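Local atomic coordinates of hypothetical protein YCHN (Escherichia coli, PDB entry 1JX7), a protein that is of unknown function but assembles into a homohexamer, a dimer of trimers, and belongs to the DsrE/DsrF-like family. Residues A[59-62]-A[63-67]; A[39-42]-A[43-47]. All blocks are in the same frame, centred on the assembly; numbering follows the deposited sequence.

Contact 1 of 2, residues A[59-62]-A[63-67]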
ATOM      1  N   TYR A  59     -16.903  -4.279  10.488  1.00 26.12           N
ATOM      2  CA  TYR A  59     -16.672  -3.362  11.587  1.00 25.47           C
ATOM      3  C   TYR A  59     -17.114  -1.929  11.333  1.00 24.97           C
ATOM      4  O   TYR A  59     -17.334  -1.514  10.184  1.00 24.03           O
ATOM      5  CB  TYR A  59     -15.201  -3.413  12.047  1.00 20.08           C
ATOM      6  CG  TYR A  59     -14.161  -3.010  11.023  1.00 21.13           C
ATOM      7  CD1 TYR A  59     -14.013  -1.681  10.631  1.00 19.78           C
ATOM      8  CD2 TYR A  59     -13.308  -3.963  10.462  1.00 21.19           C
ATOM      9  CE1 TYR A  59     -13.035  -1.313   9.705  1.00 20.66           C
ATOM     10  CE2 TYR A  59     -12.334  -3.612   9.543  1.00 20.20           C
ATOM     11  CZ  TYR A  59     -12.202  -2.289   9.166  1.00 20.61           C
ATOM     12  OH  TYR A  59     -11.235  -1.954   8.252  1.00 21.40           O
ATOM     13  N   ASN A  60     -17.270  -1.180  12.415  1.00 21.31           N
ATOM     14  CA  ASN A  60     -17.693   0.202  12.340  1.00 21.70           C
ATOM     15  C   ASN A  60     -16.723   1.098  13.105  1.00 20.69           C
ATOM     16  O   ASN A  60     -16.787   1.219  14.329  1.00 22.65           O
ATOM     17  CB  ASN A  60     -19.095   0.351  12.907  1.00 24.27           C
ATOM     18  CG  ASN A  60     -19.671   1.717  12.662  1.00 26.71           C
ATOM     19  OD1 ASN A  60     -20.287   1.968  11.631  1.00 29.12           O
ATOM     20  ND2 ASN A  60     -19.450   2.623  13.605  1.00 28.47           N
ATOM     21  N   ILE A  61     -15.825   1.725  12.357  1.00  9.21           N
ATOM     22  CA  ILE A  61     -14.818   2.598  12.906  1.00  8.63           C
ATOM     23  C   ILE A  61     -15.394   3.705  13.771  1.00  9.79           C
ATOM     24  O   ILE A  61     -14.782   4.120  14.773  1.00  8.63           O
ATOM     25  CB  ILE A  61     -13.985   3.136  11.766  1.00  8.63           C
ATOM     26  CG1 ILE A  61     -13.072   2.007  11.279  1.00  8.63           C
ATOM     27  CG2 ILE A  61     -13.204   4.357  12.183  1.00  8.63           C
ATOM     28  CD1 ILE A  61     -12.624   2.149   9.857  1.00 10.42           C
ATOM     29  N   GLN A  62     -16.584   4.173  13.419  1.00 23.62           N
ATOM     30  CA  GLN A  62     -17.198   5.233  14.203  1.00 25.07           C
ATOM     31  C   GLN A  62     -17.404   4.758  15.628  1.00 25.29           C
ATOM     32  O   GLN A  62     -17.037   5.448  16.574  1.00 25.01           O
ATOM     33  CB  GLN A  62     -18.534   5.613  13.595  1.00 30.89           C
ATOM     34  CG  GLN A  62     -18.789   7.085  13.646  1.00 33.94           C
ATOM     35  CD  GLN A  62     -20.238   7.414  13.839  1.00 35.70           C
ATOM     36  OE1 GLN A  62     -20.755   7.334  14.947  1.00 36.39           O
ATOM     37  NE2 GLN A  62     -20.914   7.777  12.756  1.00 37.60           N
ATOM     38  N   GLN A  63     -17.988   3.568  15.782  1.00 22.50           N
ATOM     39  CA  GLN A  63     -18.259   2.983  17.094  1.00 23.01           C
ATOM     40  C   GLN A  63     -16.998   2.763  17.919  1.00 21.93           C
ATOM     41  O   GLN A  63     -17.004   2.999  19.127  1.00 21.00           O
ATOM     42  CB  GLN A  63     -18.991   1.647  16.957  1.00 39.89           C
ATOM     43  CG  GLN A  63     -19.100   0.873  18.280  1.00 44.11           C
ATOM     44  CD  GLN A  63     -19.557  -0.574  18.099  1.00 47.26           C
ATOM     45  OE1 GLN A  63     -20.742  -0.851  17.903  1.00 45.02           O
ATOM     46  NE2 GLN A  63     -18.610  -1.502  18.159  1.00 49.48           N
HETATM   47  N   MSE A  64     -15.932   2.304  17.272  1.00 22.39           N
HETATM   48  CA  MSE A  64     -14.674   2.058  17.960  1.00 21.90           C
HETATM   49  C   MSE A  64     -14.069   3.347  18.506  1.00 21.88           C
HETATM   50  O   MSE A  64     -13.354   3.340  19.507  1.00 21.17           O
HETATM   51  CB  MSE A  64     -13.688   1.336  17.024  1.00 16.43           C
HETATM   52  CG  MSE A  64     -14.096  -0.104  16.721  1.00 14.10           C
HETATM   53 SE   MSE A  64     -13.087  -0.895  15.482  1.00  8.63          SE
HETATM   54  CE  MSE A  64     -13.542   0.036  14.198  1.00  9.35           C
ATOM     55  N   LEU A  65     -14.369   4.465  17.853  1.00 21.67           N
ATOM     56  CA  LEU A  65     -13.863   5.752  18.309  1.00 22.14           C
ATOM     57  C   LEU A  65     -14.714   6.287  19.456  1.00 22.43           C
ATOM     58  O   LEU A  65     -14.217   6.975  20.337  1.00 21.10           O
ATOM     59  CB  LEU A  65     -13.850   6.758  17.145  1.00 17.57           C
ATOM     60  CG  LEU A  65     -12.606   6.618  16.259  1.00 18.56           C
ATOM     61  CD1 LEU A  65     -12.739   7.516  15.032  1.00 18.31           C
ATOM     62  CD2 LEU A  65     -11.358   6.982  17.067  1.00 18.19           C
ATOM     63  N   GLU A  66     -16.000   5.961  19.442  1.00 19.87           N
ATOM     64  CA  GLU A  66     -16.890   6.410  20.493  1.00 19.72           C
ATOM     65  C   GLU A  66     -16.569   5.626  21.760  1.00 19.20           C
ATOM     66  O   GLU A  66     -16.625   6.169  22.876  1.00 18.46           O
ATOM     67  CB  GLU A  66     -18.342   6.220  20.062  1.00 26.62           C
ATOM     68  CG  GLU A  66     -18.608   6.895  18.725  1.00 29.64           C
ATOM     69  CD  GLU A  66     -20.076   6.994  18.379  1.00 32.61           C
ATOM     70  OE1 GLU A  66     -20.794   5.970  18.495  1.00 32.29           O
ATOM     71  OE2 GLU A  66     -20.510   8.090  17.979  1.00 34.79           O
ATOM     72  N   ILE A  67     -16.208   4.361  21.594  1.00 15.54           N
ATOM     73  CA  ILE A  67     -15.826   3.511  22.716  1.00 16.94           C
ATOM     74  C   ILE A  67     -14.600   4.129  23.392  1.00 17.82           C
ATOM     75  O   ILE A  67     -14.493   4.145  24.615  1.00 19.05           O
ATOM     76  CB  ILE A  67     -15.462   2.076  22.241  1.00 23.99           C
ATOM     77  CG1 ILE A  67     -16.684   1.384  21.657  1.00 24.83           C
ATOM     78  CG2 ILE A  67     -14.913   1.266  23.403  1.00 23.56           C
ATOM     79  CD1 ILE A  67     -16.406   0.014  21.106  1.00 24.82           C
TER
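Met64, a selenomethionine in this crystal, folds its side chain back along the start of its own helix toward Ile61 and Tyr59. Its CB lies 3.7 Å from Ile61 O. With CG anti to the carbonyl carbon (chi1 -70°), the chain runs back toward the helix start, and CG passes 3.8 Å from Asn60 O. A bend about the CG-SE bond (chi3 -67°) turns the terminal methyl toward Ile61 and Tyr59. CE, whose place is doubtful because it crowds Ile61 CA in the model, is placed 3.6 Å from Ile61 CG1 and 4.0 Å from Tyr59 CD1, approaching the ring obliquely. Asn60 occupies the N-cap position of helix 61-70, the connection that links the parallel strands 36-41 and 75-78 in a beta-alpha-beta unit. Backbone bonds establish the first turns: Met64 N donates to Asn60 O at 3.3 Å, and Glu66 N to Gln62 O at 3.1 Å. Leu65 N, bound to Ile61 O, also makes a weak bond to Gln62 O. The Leu65 side chain reaches Ile61 loosely, CD1 lying 4.3 Å from Ile61 CG2, and both residues pack on Leu22 of helix 17-31. Met64 rests against Phe19 and Ile26 of that same helix, while the Tyr59 ring stacks with Phe19.

Contact 2 of 2, residues A[39-42]-A[43-47]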
ATOM      1  N   LEU A  39      -4.526   9.110  21.076  1.00 23.09           N
ATOM      2  CA  LEU A  39      -4.620   8.676  19.684  1.00 22.31           C
ATOM      3  C   LEU A  39      -4.487   9.831  18.716  1.00 21.27           C
ATOM      4  O   LEU A  39      -5.256  10.784  18.769  1.00 22.81           O
ATOM      5  CB  LEU A  39      -5.979   8.004  19.442  1.00 34.61           C
ATOM      6  CG  LEU A  39      -6.083   6.554  18.949  1.00 35.86           C
ATOM      7  CD1 LEU A  39      -5.498   6.443  17.543  1.00 36.30           C
ATOM      8  CD2 LEU A  39      -5.369   5.626  19.931  1.00 33.97           C
ATOM      9  N   PHE A  40      -3.523   9.741  17.819  1.00 19.84           N
ATOM     10  CA  PHE A  40      -3.344  10.784  16.831  1.00 18.78           C
ATOM     11  C   PHE A  40      -3.612  10.161  15.476  1.00 19.55           C
ATOM     12  O   PHE A  40      -3.220   9.021  15.243  1.00 19.29           O
ATOM     13  CB  PHE A  40      -1.915  11.335  16.894  1.00 16.42           C
ATOM     14  CG  PHE A  40      -1.746  12.630  16.149  1.00 14.71           C
ATOM     15  CD1 PHE A  40      -1.466  12.629  14.784  1.00 14.24           C
ATOM     16  CD2 PHE A  40      -1.943  13.842  16.798  1.00 16.60           C
ATOM     17  CE1 PHE A  40      -1.389  13.820  14.072  1.00 14.70           C
ATOM     18  CE2 PHE A  40      -1.863  15.037  16.098  1.00 17.35           C
ATOM     19  CZ  PHE A  40      -1.586  15.032  14.731  1.00 16.84           C
ATOM     20  N   LEU A  41      -4.285  10.883  14.593  1.00 25.57           N
ATOM     21  CA  LEU A  41      -4.556  10.355  13.259  1.00 25.52           C
ATOM     22  C   LEU A  41      -4.035  11.320  12.206  1.00 25.97           C
ATOM     23  O   LEU A  41      -4.467  12.471  12.146  1.00 25.96           O
ATOM     24  CB  LEU A  41      -6.058  10.145  13.053  1.00 15.45           C
ATOM     25  CG  LEU A  41      -6.791   9.289  14.093  1.00 15.90           C
ATOM     26  CD1 LEU A  41      -8.233   9.062  13.645  1.00 12.22           C
ATOM     27  CD2 LEU A  41      -6.056   7.972  14.285  1.00 13.21           C
HETATM   28  N   MSE A  42      -3.103  10.838  11.378  1.00 16.53           N
HETATM   29  CA  MSE A  42      -2.512  11.648  10.316  1.00 16.67           C
HETATM   30  C   MSE A  42      -3.075  11.266   8.953  1.00 15.54           C
HETATM   31  O   MSE A  42      -3.863  10.337   8.828  1.00 14.68           O
HETATM   32  CB  MSE A  42      -0.984  11.478  10.291  1.00 25.13           C
HETATM   33  CG  MSE A  42      -0.266  11.981  11.534  1.00 26.44           C
HETATM   34 SE   MSE A  42       1.510  12.002  11.354  1.00 27.97          SE
HETATM   35  CE  MSE A  42       1.844  10.264  11.126  1.00 28.44           C
ATOM     36  N   SER A  43      -2.648  12.010   7.934  1.00 18.24           N
ATOM     37  CA  SER A  43      -3.037  11.772   6.578  1.00 19.15           C
ATOM     38  C   SER A  43      -4.433  11.190   6.391  1.00 18.69           C
ATOM     39  O   SER A  43      -5.397  11.731   6.937  1.00 18.76           O
ATOM     40  CB  SER A  43      -2.027  10.875   5.888  1.00 26.16           C
ATOM     41  OG  SER A  43      -2.020   9.587   6.472  1.00 29.46           O
ATOM     42  N   ASP A  44      -4.576  10.098   5.645  1.00 27.63           N
ATOM     43  CA  ASP A  44      -5.788   9.310   5.456  1.00 28.28           C
ATOM     44  C   ASP A  44      -6.689   8.877   6.617  1.00 28.65           C
ATOM     45  O   ASP A  44      -7.925   8.897   6.477  1.00 29.01           O
ATOM     46  CB  ASP A  44      -5.503   8.087   4.625  1.00 31.48           C
ATOM     47  CG  ASP A  44      -4.820   8.422   3.327  1.00 33.47           C
ATOM     48  OD1 ASP A  44      -4.586   7.488   2.538  1.00 35.09           O
ATOM     49  OD2 ASP A  44      -4.520   9.619   3.098  1.00 36.44           O
ATOM     50  N   ALA A  45      -6.110   8.499   7.751  1.00 23.79           N
ATOM     51  CA  ALA A  45      -6.895   8.053   8.907  1.00 22.47           C
ATOM     52  C   ALA A  45      -7.773   9.168   9.459  1.00 21.33           C
ATOM     53  O   ALA A  45      -8.560   8.960  10.373  1.00 22.66           O
ATOM     54  CB  ALA A  45      -5.949   7.527  10.029  1.00  8.63           C
ATOM     55  N   VAL A  46      -7.646  10.352   8.879  1.00 22.62           N
ATOM     56  CA  VAL A  46      -8.372  11.518   9.332  1.00 23.05           C
ATOM     57  C   VAL A  46      -9.846  11.569   8.965  1.00 21.95           C
ATOM     58  O   VAL A  46     -10.644  12.196   9.661  1.00 20.70           O
ATOM     59  CB  VAL A  46      -7.649  12.797   8.832  1.00 19.01           C
ATOM     60  CG1 VAL A  46      -8.596  13.963   8.786  1.00 19.58           C
ATOM     61  CG2 VAL A  46      -6.485  13.106   9.766  1.00 18.30           C
ATOM     62  N   THR A  47     -10.220  10.911   7.859  1.00 12.06           N
ATOM     63  CA  THR A  47     -11.617  10.900   7.446  1.00 10.23           C
ATOM     64  C   THR A  47     -12.410  10.018   8.403  1.00 10.37           C
ATOM     65  O   THR A  47     -13.641  10.108   8.460  1.00  9.60           O
ATOM     66  CB  THR A  47     -11.775  10.388   5.971  1.00 12.01           C
ATOM     67  OG1 THR A  47     -11.306   9.041   5.859  1.00 12.40           O
ATOM     68  CG2 THR A  47     -10.985  11.246   5.014  1.00  9.92           C
TER
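Leu41, the last residue of strand 36-41, packs against Ala45 and Val46 just past the carboxyl end of the strand, where the chain leaves the parallel sheet of this alpha/beta fold and enters a 3-10 segment. This inner side is the closely filled one. Leu41 CB and Ala45 CB point toward each other's segments and lie 4.0 Å apart. The leucine CG, anti to its carbonyl carbon (chi1 -54°), carries CD1 to the carbonyl oxygen of Ala45. One branch of Val46 lies beside the strand end as well, Val46 CG2 being 4.4 Å from Leu41 CB. Ala8 of strand 3-8 touches both Leu41 and Ala45, placing Ala45 against the neighbouring strand. Met42 faces the other way: its CG lies in plane at the edge of the Phe40 ring, and the selenomethionine side chain packs on Leu104 of helix 101-107 and on Phe117 of the third subunit.

Asp44 and Thr47 belong to the looser, partly exposed side, their CB atoms directed away from the strand. The Asp44 carboxylate forms a salt bridge with Arg85 through OD2, and Thr47 meets its counterpart, Thr47 of the fourth subunit. Within the 3-10 segment Thr47 OG1 donates a weak bond to Asp44 O at 3.4 Å. The strand end and this segment are joined by a weak, strongly bent bond from Ala45 N to Met42 O, 3.1 Å long with an angle of 124° at the hydrogen.

The two contacts lie in series along the chain: contact 2 ends strand 36-41, and contact 1 begins helix 61-70, which leads on to strand 75-78. Their centres are 14 Å apart and their nearest atoms about 5 Å, without touching. Pro12, in the loop after strand 3-8, touches both Ile61 of contact 1 and Thr47 of contact 2. Contact 1 sits on helix 17-31, whereas contact 2 is built on the sheet and reaches two other subunits; contact 1 touches a further one through Tyr59 and Glu57 of the second subunit. Val46 in contact 2 also borders the Cys78 and Cys81 pair, whose role is not established.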